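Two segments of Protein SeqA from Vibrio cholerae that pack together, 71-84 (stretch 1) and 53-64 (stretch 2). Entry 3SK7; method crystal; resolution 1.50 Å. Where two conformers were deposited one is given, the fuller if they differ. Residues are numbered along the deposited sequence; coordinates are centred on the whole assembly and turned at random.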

# COMPACT_ATOMS: atom_id res chain seq x y z
N LYS A 71 3.37 11.83 -9.88
CA LYS A 71 4.23 11.89 -8.70
C LYS A 71 4.56 10.52 -8.14
O LYS A 71 4.29 10.22 -6.96
CB LYS A 71 3.59 12.76 -7.61
CG LYS A 71 3.33 14.20 -8.06
CD LYS A 71 2.71 15.06 -6.96
CE LYS A 71 1.42 14.46 -6.41
NZ LYS A 71 0.25 15.41 -6.39
N PRO A 72 5.11 9.65 -8.98
CA PRO A 72 5.46 8.32 -8.50
C PRO A 72 6.49 8.37 -7.37
O PRO A 72 7.42 9.19 -7.40
CB PRO A 72 6.04 7.65 -9.74
CG PRO A 72 6.40 8.73 -10.65
CD PRO A 72 5.46 9.83 -10.40
N LYS A 73 6.32 7.47 -6.41
CA LYS A 73 7.25 7.33 -5.30
C LYS A 73 7.60 5.86 -5.06
O LYS A 73 6.74 4.98 -5.19
CB LYS A 73 6.62 7.93 -4.03
CG LYS A 73 7.55 8.10 -2.86
CD LYS A 73 6.81 8.78 -1.70
CE LYS A 73 7.76 9.33 -0.66
NZ LYS A 73 7.01 10.07 0.39
N ALA A 74 8.83 5.59 -4.66
CA ALA A 74 9.26 4.25 -4.35
C ALA A 74 8.66 3.78 -3.05
O ALA A 74 8.62 4.54 -2.07
CB ALA A 74 10.77 4.18 -4.29
N ILE A 75 8.16 2.55 -3.07
CA ILE A 75 7.68 1.93 -1.84
C ILE A 75 8.86 1.33 -1.09
O ILE A 75 9.52 0.43 -1.56
CB ILE A 75 6.64 0.85 -2.13
CG1 ILE A 75 5.47 1.44 -2.90
CG2 ILE A 75 6.11 0.25 -0.85
CD1 ILE A 75 4.49 0.40 -3.45
N PRO A 76 9.16 1.88 0.08
CA PRO A 76 10.38 1.48 0.78
C PRO A 76 10.52 -0.03 1.01
O PRO A 76 9.52 -0.70 1.32
CB PRO A 76 10.28 2.22 2.12
CG PRO A 76 9.46 3.40 1.83
CD PRO A 76 8.44 2.94 0.80
N ASN A 77 11.73 -0.54 0.84
CA ASN A 77 12.05 -1.93 1.06
C ASN A 77 11.31 -2.85 0.08
O ASN A 77 11.08 -4.01 0.35
CB ASN A 77 11.74 -2.32 2.50
CG ASN A 77 12.57 -1.52 3.49
OD1 ASN A 77 12.06 -0.97 4.46
ND2 ASN A 77 13.87 -1.45 3.23
N THR A 78 10.96 -2.29 -1.06
CA THR A 78 10.36 -3.08 -2.14
C THR A 78 10.94 -2.61 -3.46
O THR A 78 11.55 -1.55 -3.53
CB THR A 78 8.79 -2.95 -2.26
OG1 THR A 78 8.46 -1.80 -3.01
CG2 THR A 78 8.13 -2.87 -0.92
N PRO A 79 10.71 -3.38 -4.53
CA PRO A 79 11.13 -2.98 -5.87
C PRO A 79 10.07 -2.17 -6.61
O PRO A 79 10.22 -1.87 -7.80
CB PRO A 79 11.34 -4.32 -6.57
CG PRO A 79 10.40 -5.23 -5.91
CD PRO A 79 10.33 -4.80 -4.48
N PHE A 80 8.99 -1.83 -5.93
CA PHE A 80 7.83 -1.21 -6.56
C PHE A 80 7.72 0.29 -6.32
O PHE A 80 8.32 0.84 -5.39
CB PHE A 80 6.55 -1.93 -6.11
CG PHE A 80 6.53 -3.39 -6.47
CD1 PHE A 80 6.43 -3.80 -7.79
CD2 PHE A 80 6.69 -4.37 -5.51
CE1 PHE A 80 6.43 -5.14 -8.12
CE2 PHE A 80 6.70 -5.71 -5.87
CZ PHE A 80 6.58 -6.07 -7.18
N TRP A 81 6.92 0.93 -7.18
CA TRP A 81 6.61 2.34 -7.18
C TRP A 81 5.10 2.49 -7.23
O TRP A 81 4.40 1.60 -7.75
CB TRP A 81 7.19 3.02 -8.43
CG TRP A 81 8.70 3.11 -8.41
CD1 TRP A 81 9.59 2.08 -8.53
CD2 TRP A 81 9.47 4.29 -8.23
NE1 TRP A 81 10.88 2.56 -8.44
CE2 TRP A 81 10.83 3.91 -8.24
CE3 TRP A 81 9.15 5.63 -8.06
CZ2 TRP A 81 11.86 4.83 -8.09
CZ3 TRP A 81 10.18 6.54 -7.93
CH2 TRP A 81 11.51 6.14 -7.94
N VAL A 82 4.60 3.60 -6.67
CA VAL A 82 3.17 3.88 -6.66
C VAL A 82 2.90 5.33 -6.97
O VAL A 82 3.71 6.19 -6.64
CB VAL A 82 2.55 3.47 -5.30
CG1 VAL A 82 3.09 4.30 -4.15
CG2 VAL A 82 1.05 3.55 -5.32
N ILE A 83 1.80 5.62 -7.64
CA ILE A 83 1.40 6.99 -7.88
C ILE A 83 0.86 7.64 -6.60
O ILE A 83 0.18 7.00 -5.79
CB ILE A 83 0.42 7.12 -9.05
CG1 ILE A 83 -0.95 6.56 -8.69
CG2 ILE A 83 0.97 6.43 -10.30
CD1 ILE A 83 -1.99 6.83 -9.76
N THR A 84 1.22 8.91 -6.38
CA THR A 84 0.83 9.61 -5.17
C THR A 84 0.12 10.91 -5.43
O THR A 84 -0.12 11.65 -4.48
CB THR A 84 2.00 9.86 -4.23
OG1 THR A 84 2.87 10.86 -4.77
CG2 THR A 84 2.79 8.61 -3.97
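Stretch 2, residues 53-64: RVYFADNEQTLL

Leu63 lies at the apolar centre of the contact. It sits in the first turn of the helix of stretch 2, and its CA-to-CB bond points toward stretch 1. The side chain has chi1 m and chi2 t, and it meets four residues of stretch 1. Leu63 CD1 is 3.7 Å from Pro72 CB and 3.7 Å from Trp81 CB. Leu63 CD1 is also 3.8 Å from Val82 C. Leu63 CD2 is 3.8 Å from Ile83 CG2. Ile83 CD1 also meets the edge of the Tyr55 ring, 3.4 Å from Tyr55 CD1. One leucine thus touches residues near both ends of stretch 1, Pro72 and Ile83, which the hairpin brings together. Leu64 adds to this group, with its CD2 3.7 Å from Pro72 CD.

Trp81 has the largest area covered by the other stretch. Its indole lies beside the start of the helix. Glu60 CB sits 3.6 Å from the centroid of the six-membered ring of Trp81 and 9° off the ring normal, a CH-pi contact over the face. Trp81 CD1 is 3.6 Å from Asn59 CA. The aliphatic part of Glu60 also reaches the proline: Glu60 CG is 3.8 Å from Pro72 CG.

A second apolar group forms on the other face of the sheet, where Val82 and Phe56 point. Val82 CG2 is 3.4 Å from Phe56 CE2. Ile75 CD1 approaches the edge of the same ring, 4.1 Å from Phe56 CE2.

The backbones between these groups run antiparallel. Stretch 1 folds back on itself through a type II turn from Ile75 to Thr78, and its returning strand pairs with the short strand 56-57 of stretch 2. Trp81 and Ala57 form a hydrogen-bonded pair, with their CA atoms 5.3 Å apart. Trp81 N donates to Ala57 O at 2.8 Å, and Ala57 N donates to Trp81 O at 3.0 Å. Val82 and Phe56 form the next, non-hydrogen-bonded pair, and their CA atoms are closer, at 4.6 Å. Ile83 N then donates to Tyr55 O at 3.0 Å. CA-H...O contacts supplement this ladder: Phe56 CA lies 3.3 Å from Trp81 O, and Val82 CA lies 3.4 Å from Tyr55 O.

Beyond Ala57 the pairing gives way to loop. Phe80 CA is still 3.4 Å from Ala57 O, but Pro79 O and Asp58 O, 3.3 Å apart, are two acceptors and do not bond. Stretch 2 then turns into its helix. Asn59 is the N-cap: its OD1 accepts from Thr62 N at 3.0 Å. Asn59 ND2 donates to Asp58 OD1 at 2.8 Å and to Thr62 OG1 at 2.9 Å. These bonds lie at the bend where the strand gives way to the helix.

At the polar edge, a water links the two stretches. Its oxygen donates to Glu60 OE2 at 2.7 Å and to Pro72 O at 2.8 Å. The methylenes of Glu60 pack on Trp81 and Pro72, and its carboxylate binds this water. The contact buries 705 Å² in all, both sides summed.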

# COMPACT_ATOMS: atom_id res chain seq x y z
N ARG A 53 -6.76 2.62 -14.82
CA ARG A 53 -5.56 3.36 -14.46
C ARG A 53 -4.51 2.45 -13.82
O ARG A 53 -4.84 1.55 -13.06
CB ARG A 53 -5.90 4.52 -13.50
N VAL A 54 -3.26 2.68 -14.18
CA VAL A 54 -2.12 2.01 -13.56
C VAL A 54 -1.76 2.76 -12.29
O VAL A 54 -1.53 3.96 -12.33
CB VAL A 54 -0.88 1.99 -14.50
CG1 VAL A 54 0.30 1.26 -13.86
CG2 VAL A 54 -1.24 1.32 -15.80
N TYR A 55 -1.71 2.05 -11.18
CA TYR A 55 -1.34 2.63 -9.91
C TYR A 55 0.08 2.25 -9.49
O TYR A 55 0.74 3.04 -8.82
CB TYR A 55 -2.31 2.16 -8.82
CG TYR A 55 -3.68 2.73 -8.91
CD1 TYR A 55 -3.88 4.09 -9.07
CD2 TYR A 55 -4.79 1.92 -8.82
CE1 TYR A 55 -5.16 4.63 -9.14
CE2 TYR A 55 -6.07 2.45 -8.90
CZ TYR A 55 -6.24 3.81 -9.06
OH TYR A 55 -7.50 4.36 -9.15
N PHE A 56 0.52 1.05 -9.86
CA PHE A 56 1.79 0.51 -9.43
C PHE A 56 2.65 0.14 -10.63
O PHE A 56 2.13 -0.26 -11.69
CB PHE A 56 1.59 -0.74 -8.60
CG PHE A 56 0.81 -0.50 -7.34
CD1 PHE A 56 -0.55 -0.70 -7.29
CD2 PHE A 56 1.46 -0.09 -6.19
CE1 PHE A 56 -1.27 -0.46 -6.13
CE2 PHE A 56 0.76 0.14 -5.02
CZ PHE A 56 -0.60 -0.05 -4.99
N ALA A 57 3.96 0.20 -10.42
CA ALA A 57 4.91 -0.30 -11.39
C ALA A 57 6.15 -0.79 -10.68
O ALA A 57 6.30 -0.58 -9.48
CB ALA A 57 5.27 0.77 -12.42
N ASP A 58 7.07 -1.40 -11.42
CA ASP A 58 8.38 -1.78 -10.88
C ASP A 58 9.47 -0.78 -11.23
O ASP A 58 10.64 -1.02 -10.99
CB ASP A 58 8.77 -3.22 -11.25
CG ASP A 58 9.26 -3.34 -12.67
OD1 ASP A 58 8.98 -2.44 -13.48
OD2 ASP A 58 9.91 -4.36 -12.97
N ASN A 59 9.06 0.38 -11.72
CA ASN A 59 9.98 1.46 -12.04
C ASN A 59 9.25 2.80 -12.20
O ASN A 59 8.07 2.83 -12.48
CB ASN A 59 10.77 1.14 -13.29
CG ASN A 59 9.90 1.17 -14.54
OD1 ASN A 59 9.84 2.18 -15.23
ND2 ASN A 59 9.19 0.07 -14.81
N GLU A 60 9.97 3.90 -11.99
CA GLU A 60 9.38 5.23 -12.01
C GLU A 60 8.85 5.63 -13.40
O GLU A 60 7.79 6.25 -13.53
CB GLU A 60 10.45 6.24 -11.57
CG GLU A 60 9.97 7.66 -11.53
CD GLU A 60 11.02 8.63 -11.01
OE1 GLU A 60 12.24 8.31 -11.05
OE2 GLU A 60 10.61 9.71 -10.59
N GLN A 61 9.59 5.26 -14.43
CA GLN A 61 9.30 5.74 -15.76
C GLN A 61 7.97 5.25 -16.29
O GLN A 61 7.25 5.99 -16.96
CB GLN A 61 10.41 5.35 -16.73
CG GLN A 61 10.21 5.90 -18.15
CD GLN A 61 10.08 7.43 -18.18
OE1 GLN A 61 11.00 8.15 -17.79
NE2 GLN A 61 8.93 7.92 -18.63
N THR A 62 7.65 4.00 -16.01
CA THR A 62 6.38 3.44 -16.44
C THR A 62 5.21 4.30 -15.93
O THR A 62 4.21 4.55 -16.63
CB THR A 62 6.21 2.00 -15.95
OG1 THR A 62 7.14 1.15 -16.63
CG2 THR A 62 4.80 1.51 -16.19
N LEU A 63 5.35 4.77 -14.70
CA LEU A 63 4.29 5.56 -14.13
C LEU A 63 4.29 6.98 -14.70
O LEU A 63 3.22 7.57 -14.90
CB LEU A 63 4.39 5.61 -12.60
CG LEU A 63 4.18 4.27 -11.91
CD1 LEU A 63 4.35 4.46 -10.39
CD2 LEU A 63 2.83 3.69 -12.24
N LEU A 64 5.47 7.52 -15.00
CA LEU A 64 5.52 8.80 -15.70
C LEU A 64 4.99 8.69 -17.14
O LEU A 64 4.40 9.63 -17.68
CB LEU A 64 6.94 9.35 -15.71
CG LEU A 64 7.46 9.77 -14.33
CD1 LEU A 64 8.89 10.26 -14.44
CD2 LEU A 64 6.62 10.82 -13.73
O HOH W 1 8.66 10.95 -9.20